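PDB 1LTL: DNA replication initiator (Cdc21/Cdc54) from Methanothermobacter thermautotrophicus, which probably acts as an ATP-driven, single-stranded-DNA-binding replicative helicase of the MCM family, represented here by its zinc-binding N-terminal part. Local coordinates for residues K17-Y27 and E45-D55. Residues are numbered along the deposited sequence; the frame is centred on the assembly and turned at random.
Sequences KFEEFFSLQDY and EVDYLDLEMFD
Phe21 and Phe54 form the centre of an aromatic contact in the MCM N-terminal domain, where helix 11-21 and the start of helix 25-37 pack on strand 43-47 and helix 48-54; the short axes of 17-21 and 48-54 lie at 116°. Flat rings suit both places, one giving an edge and the other a face: the pair is an offset edge-to-face stack, centroids 5.5 Å apart and planes at 73°, with the edge of Phe21 turned to the face of Phe54 and Phe21 CB over the centre of that face in a CH-pi contact. Because Phe21 CG is anti to the backbone N (chi1 -178°), the ring reaches along helix 48-54, its CE1 lying 3.5 Å from Asp50 O and its CD1 3.5 Å from Phe54 CB. Leu24 CD1 and Glu20 CB add aliphatic cover to Phe54. Without the ring, as with an alanine at Phe54, Phe21 would probably lose the face that receives its edge and CB, and a gap would open beside Leu24. Polar groups close both ends. Tyr27 suits its place because its hydroxyl extends past Val46 and accepts an almost straight hydrogen bond from Asp47 N (2.9 Å to Tyr27 OH), while Val46 CG1 lies over one face of the ring. At the other end Lys17, long enough when extended, carries NZ to a long salt bridge with Asp55 OD2 (3.5 Å); Asp55 OD1 caps Leu58 N. Val46 and Leu51 also touch Phe93 of strand 90-94, which pairs with strand 43-47, and Phe22 packs against helix 66-77.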
loop_
_atom_site.group_PDB
_atom_site.type_symbol
_atom_site.label_atom_id
_atom_site.label_comp_id
_atom_site.label_asym_id
_atom_site.label_seq_id
_atom_site.Cartn_x
_atom_site.Cartn_y
_atom_site.Cartn_z
ATOM N N LYS A 17 34.118 -9.227 37.522
ATOM C CA LYS A 17 34.722 -8.456 38.591
ATOM C C LYS A 17 33.767 -8.351 39.764
ATOM O O LYS A 17 34.170 -8.464 40.918
ATOM C CB LYS A 17 35.088 -7.053 38.109
ATOM C CG LYS A 17 36.277 -6.996 37.163
ATOM C CD LYS A 17 36.739 -5.557 36.924
ATOM C CE LYS A 17 37.997 -5.502 36.063
ATOM N NZ LYS A 17 38.517 -4.115 35.877
ATOM N N PHE A 18 32.494 -8.142 39.465
ATOM C CA PHE A 18 31.493 -8.017 40.513
ATOM C C PHE A 18 31.163 -9.346 41.171
ATOM O O PHE A 18 31.047 -9.430 42.393
ATOM C CB PHE A 18 30.223 -7.381 39.949
ATOM C CG PHE A 18 30.121 -5.915 40.212
ATOM C CD1 PHE A 18 29.864 -5.028 39.183
ATOM C CD2 PHE A 18 30.282 -5.421 41.499
ATOM C CE1 PHE A 18 29.770 -3.667 39.435
ATOM C CE2 PHE A 18 30.188 -4.062 41.759
ATOM C CZ PHE A 18 29.932 -3.184 40.726
ATOM N N GLU A 19 31.012 -10.385 40.362
ATOM C CA GLU A 19 30.704 -11.683 40.915
ATOM C C GLU A 19 31.714 -12.078 41.978
ATOM O O GLU A 19 31.424 -12.908 42.835
ATOM C CB GLU A 19 30.658 -12.738 39.821
ATOM C CG GLU A 19 29.379 -12.694 39.035
ATOM C CD GLU A 19 29.189 -13.918 38.170
ATOM O OE1 GLU A 19 29.971 -14.095 37.207
ATOM O OE2 GLU A 19 28.263 -14.706 38.463
ATOM N N GLU A 20 32.896 -11.481 41.932
ATOM C CA GLU A 20 33.911 -11.791 42.926
ATOM C C GLU A 20 33.770 -10.888 44.140
ATOM O O GLU A 20 33.919 -11.341 45.271
ATOM C CB GLU A 20 35.306 -11.661 42.323
ATOM C CG GLU A 20 35.664 -12.800 41.378
ATOM C CD GLU A 20 36.983 -12.569 40.661
ATOM O OE1 GLU A 20 37.983 -12.233 41.340
ATOM O OE2 GLU A 20 37.014 -12.728 39.416
ATOM N N PHE A 21 33.473 -9.615 43.911
ATOM C CA PHE A 21 33.305 -8.686 45.015
ATOM C C PHE A 21 32.160 -9.190 45.893
ATOM O O PHE A 21 32.179 -9.055 47.121
ATOM C CB PHE A 21 32.970 -7.292 44.491
ATOM C CG PHE A 21 32.831 -6.266 45.570
ATOM C CD1 PHE A 21 33.951 -5.659 46.118
ATOM C CD2 PHE A 21 31.579 -5.930 46.064
ATOM C CE1 PHE A 21 33.821 -4.732 47.147
ATOM C CE2 PHE A 21 31.442 -5.007 47.089
ATOM C CZ PHE A 21 32.563 -4.407 47.632
ATOM N N PHE A 22 31.165 -9.778 45.239
ATOM C CA PHE A 22 29.994 -10.309 45.922
ATOM C C PHE A 22 30.213 -11.737 46.442
ATOM O O PHE A 22 29.296 -12.363 46.984
ATOM C CB PHE A 22 28.781 -10.249 44.980
ATOM C CG PHE A 22 28.259 -8.851 44.750
ATOM C CD1 PHE A 22 28.016 -8.381 43.462
ATOM C CD2 PHE A 22 28.013 -8.002 45.827
ATOM C CE1 PHE A 22 27.538 -7.087 43.255
ATOM C CE2 PHE A 22 27.536 -6.711 45.629
ATOM C CZ PHE A 22 27.298 -6.252 44.340
ATOM N N SER A 23 31.432 -12.243 46.272
ATOM C CA SER A 23 31.786 -13.577 46.749
ATOM C C SER A 23 32.676 -13.452 47.984
ATOM O O SER A 23 32.753 -14.370 48.798
ATOM C CB SER A 23 32.515 -14.372 45.663
ATOM O OG SER A 23 31.598 -14.941 44.742
ATOM N N LEU A 24 33.341 -12.309 48.122
ATOM C CA LEU A 24 34.211 -12.067 49.264
ATOM C C LEU A 24 33.443 -12.250 50.559
ATOM O O LEU A 24 32.272 -11.893 50.659
ATOM C CB LEU A 24 34.784 -10.652 49.221
ATOM C CG LEU A 24 35.624 -10.313 47.987
ATOM C CD1 LEU A 24 36.101 -8.867 48.053
ATOM C CD2 LEU A 24 36.801 -11.268 47.912
ATOM N N GLN A 25 34.136 -12.807 51.545
ATOM C CA GLN A 25 33.600 -13.085 52.873
ATOM C C GLN A 25 32.715 -11.966 53.418
ATOM O O GLN A 25 31.519 -12.159 53.659
ATOM C CB GLN A 25 34.767 -13.319 53.837
ATOM C CG GLN A 25 35.769 -14.362 53.362
ATOM C CD GLN A 25 37.045 -14.373 54.190
ATOM O OE1 GLN A 25 37.011 -14.617 55.399
ATOM N NE2 GLN A 25 38.178 -14.100 53.540
ATOM N N ASP A 26 33.330 -10.803 53.616
ATOM C CA ASP A 26 32.660 -9.626 54.150
ATOM C C ASP A 26 31.253 -9.345 53.603
ATOM O O ASP A 26 30.356 -8.974 54.361
ATOM C CB ASP A 26 33.574 -8.401 53.973
ATOM C CG ASP A 26 34.695 -8.633 52.950
ATOM O OD1 ASP A 26 35.766 -8.002 53.092
ATOM O OD2 ASP A 26 34.513 -9.430 52.001
ATOM N N TYR A 27 31.056 -9.539 52.300
ATOM C CA TYR A 27 29.760 -9.281 51.668
ATOM C C TYR A 27 28.979 -10.530 51.300
ATOM O O TYR A 27 27.788 -10.458 51.008
ATOM C CB TYR A 27 29.956 -8.401 50.423
ATOM C CG TYR A 27 30.116 -6.934 50.758
ATOM C CD1 TYR A 27 30.978 -6.120 50.030
ATOM C CD2 TYR A 27 29.417 -6.364 51.833
ATOM C CE1 TYR A 27 31.146 -4.783 50.367
ATOM C CE2 TYR A 27 29.577 -5.031 52.172
ATOM C CZ TYR A 27 30.446 -4.249 51.433
ATOM O OH TYR A 27 30.619 -2.931 51.764
ATOM N N GLU A 45 23.472 -2.550 50.621
ATOM C CA GLU A 45 24.436 -1.455 50.640
ATOM C C GLU A 45 25.918 -1.839 50.519
ATOM O O GLU A 45 26.351 -2.782 51.155
ATOM C CB GLU A 45 24.213 -0.692 51.919
ATOM C CG GLU A 45 25.146 0.415 52.144
ATOM C CD GLU A 45 24.811 1.088 53.433
ATOM O OE1 GLU A 45 23.616 1.444 53.615
ATOM O OE2 GLU A 45 25.733 1.254 54.262
ATOM N N VAL A 46 26.698 -1.125 49.708
ATOM C CA VAL A 46 28.128 -1.444 49.593
ATOM C C VAL A 46 29.000 -0.207 49.745
ATOM O O VAL A 46 28.726 0.831 49.152
ATOM C CB VAL A 46 28.492 -2.148 48.256
ATOM C CG1 VAL A 46 27.598 -3.344 48.047
ATOM C CG2 VAL A 46 28.400 -1.188 47.108
ATOM N N ASP A 47 30.051 -0.317 50.547
ATOM C CA ASP A 47 30.935 0.816 50.768
ATOM C C ASP A 47 31.888 1.029 49.602
ATOM O O ASP A 47 32.654 0.139 49.236
ATOM C CB ASP A 47 31.739 0.624 52.047
ATOM C CG ASP A 47 32.448 1.886 52.470
ATOM O OD1 ASP A 47 33.326 2.366 51.718
ATOM O OD2 ASP A 47 32.119 2.408 53.555
ATOM N N TYR A 48 31.835 2.222 49.025
ATOM C CA TYR A 48 32.689 2.576 47.903
ATOM C C TYR A 48 34.145 2.200 48.191
ATOM O O TYR A 48 34.795 1.551 47.373
ATOM C CB TYR A 48 32.540 4.079 47.619
ATOM C CG TYR A 48 33.283 4.567 46.402
ATOM C CD1 TYR A 48 33.371 3.780 45.253
ATOM C CD2 TYR A 48 33.907 5.812 46.399
ATOM C CE1 TYR A 48 34.063 4.211 44.136
ATOM C CE2 TYR A 48 34.603 6.258 45.278
ATOM C CZ TYR A 48 34.678 5.446 44.150
ATOM O OH TYR A 48 35.381 5.861 43.040
ATOM N N LEU A 49 34.641 2.587 49.364
ATOM C CA LEU A 49 36.016 2.296 49.775
ATOM C C LEU A 49 36.377 0.836 49.541
ATOM O O LEU A 49 37.439 0.530 49.006
ATOM C CB LEU A 49 36.196 2.644 51.253
ATOM C CG LEU A 49 35.875 4.114 51.572
ATOM C CD1 LEU A 49 35.708 4.314 53.074
ATOM C CD2 LEU A 49 36.982 4.993 51.018
ATOM N N ASP A 50 35.484 -0.065 49.941
ATOM C CA ASP A 50 35.711 -1.491 49.756
ATOM C C ASP A 50 35.830 -1.801 48.283
ATOM O O ASP A 50 36.607 -2.662 47.879
ATOM C CB ASP A 50 34.569 -2.311 50.351
ATOM C CG ASP A 50 34.427 -2.106 51.839
ATOM O OD1 ASP A 50 33.816 -2.967 52.504
ATOM O OD2 ASP A 50 34.921 -1.076 52.348
ATOM N N LEU A 51 35.056 -1.100 47.470
ATOM C CA LEU A 51 35.120 -1.335 46.044
ATOM C C LEU A 51 36.515 -0.937 45.563
ATOM O O LEU A 51 37.114 -1.640 44.751
ATOM C CB LEU A 51 34.053 -0.515 45.323
ATOM C CG LEU A 51 33.352 -1.154 44.121
ATOM C CD1 LEU A 51 32.453 -0.103 43.498
ATOM C CD2 LEU A 51 34.344 -1.669 43.092
ATOM N N GLU A 52 37.041 0.178 46.074
ATOM C CA GLU A 52 38.376 0.640 45.675
ATOM C C GLU A 52 39.434 -0.409 45.999
ATOM O O GLU A 52 40.291 -0.721 45.165
ATOM C CB GLU A 52 38.735 1.947 46.390
ATOM C CG GLU A 52 37.915 3.147 45.955
ATOM C CD GLU A 52 38.216 4.402 46.767
ATOM O OE1 GLU A 52 37.997 4.383 47.998
ATOM O OE2 GLU A 52 38.667 5.408 46.175
ATOM N N MET A 53 39.361 -0.940 47.220
ATOM C CA MET A 53 40.291 -1.958 47.695
ATOM C C MET A 53 40.252 -3.150 46.746
ATOM O O MET A 53 41.275 -3.562 46.201
ATOM C CB MET A 53 39.899 -2.423 49.100
ATOM C CG MET A 53 39.582 -1.300 50.080
ATOM S SD MET A 53 41.010 -0.316 50.614
ATOM C CE MET A 53 40.985 -0.619 52.418
ATOM N N PHE A 54 39.058 -3.702 46.554
ATOM C CA PHE A 54 38.890 -4.846 45.676
ATOM C C PHE A 54 39.402 -4.546 44.272
ATOM O O PHE A 54 39.951 -5.420 43.609
ATOM C CB PHE A 54 37.418 -5.251 45.606
ATOM C CG PHE A 54 37.131 -6.273 44.551
ATOM C CD1 PHE A 54 37.435 -7.613 44.755
ATOM C CD2 PHE A 54 36.607 -5.887 43.326
ATOM C CE1 PHE A 54 37.222 -8.558 43.743
ATOM C CE2 PHE A 54 36.391 -6.817 42.313
ATOM C CZ PHE A 54 36.700 -8.155 42.521
ATOM N N ASP A 55 39.223 -3.311 43.817
ATOM C CA ASP A 55 39.670 -2.925 42.481
ATOM C C ASP A 55 39.491 -1.421 42.316
ATOM O O ASP A 55 38.439 -0.882 42.627
ATOM C CB ASP A 55 38.851 -3.667 41.420
ATOM C CG ASP A 55 39.365 -3.437 40.011
ATOM O OD1 ASP A 55 39.654 -2.275 39.663
ATOM O OD2 ASP A 55 39.469 -4.418 39.241
#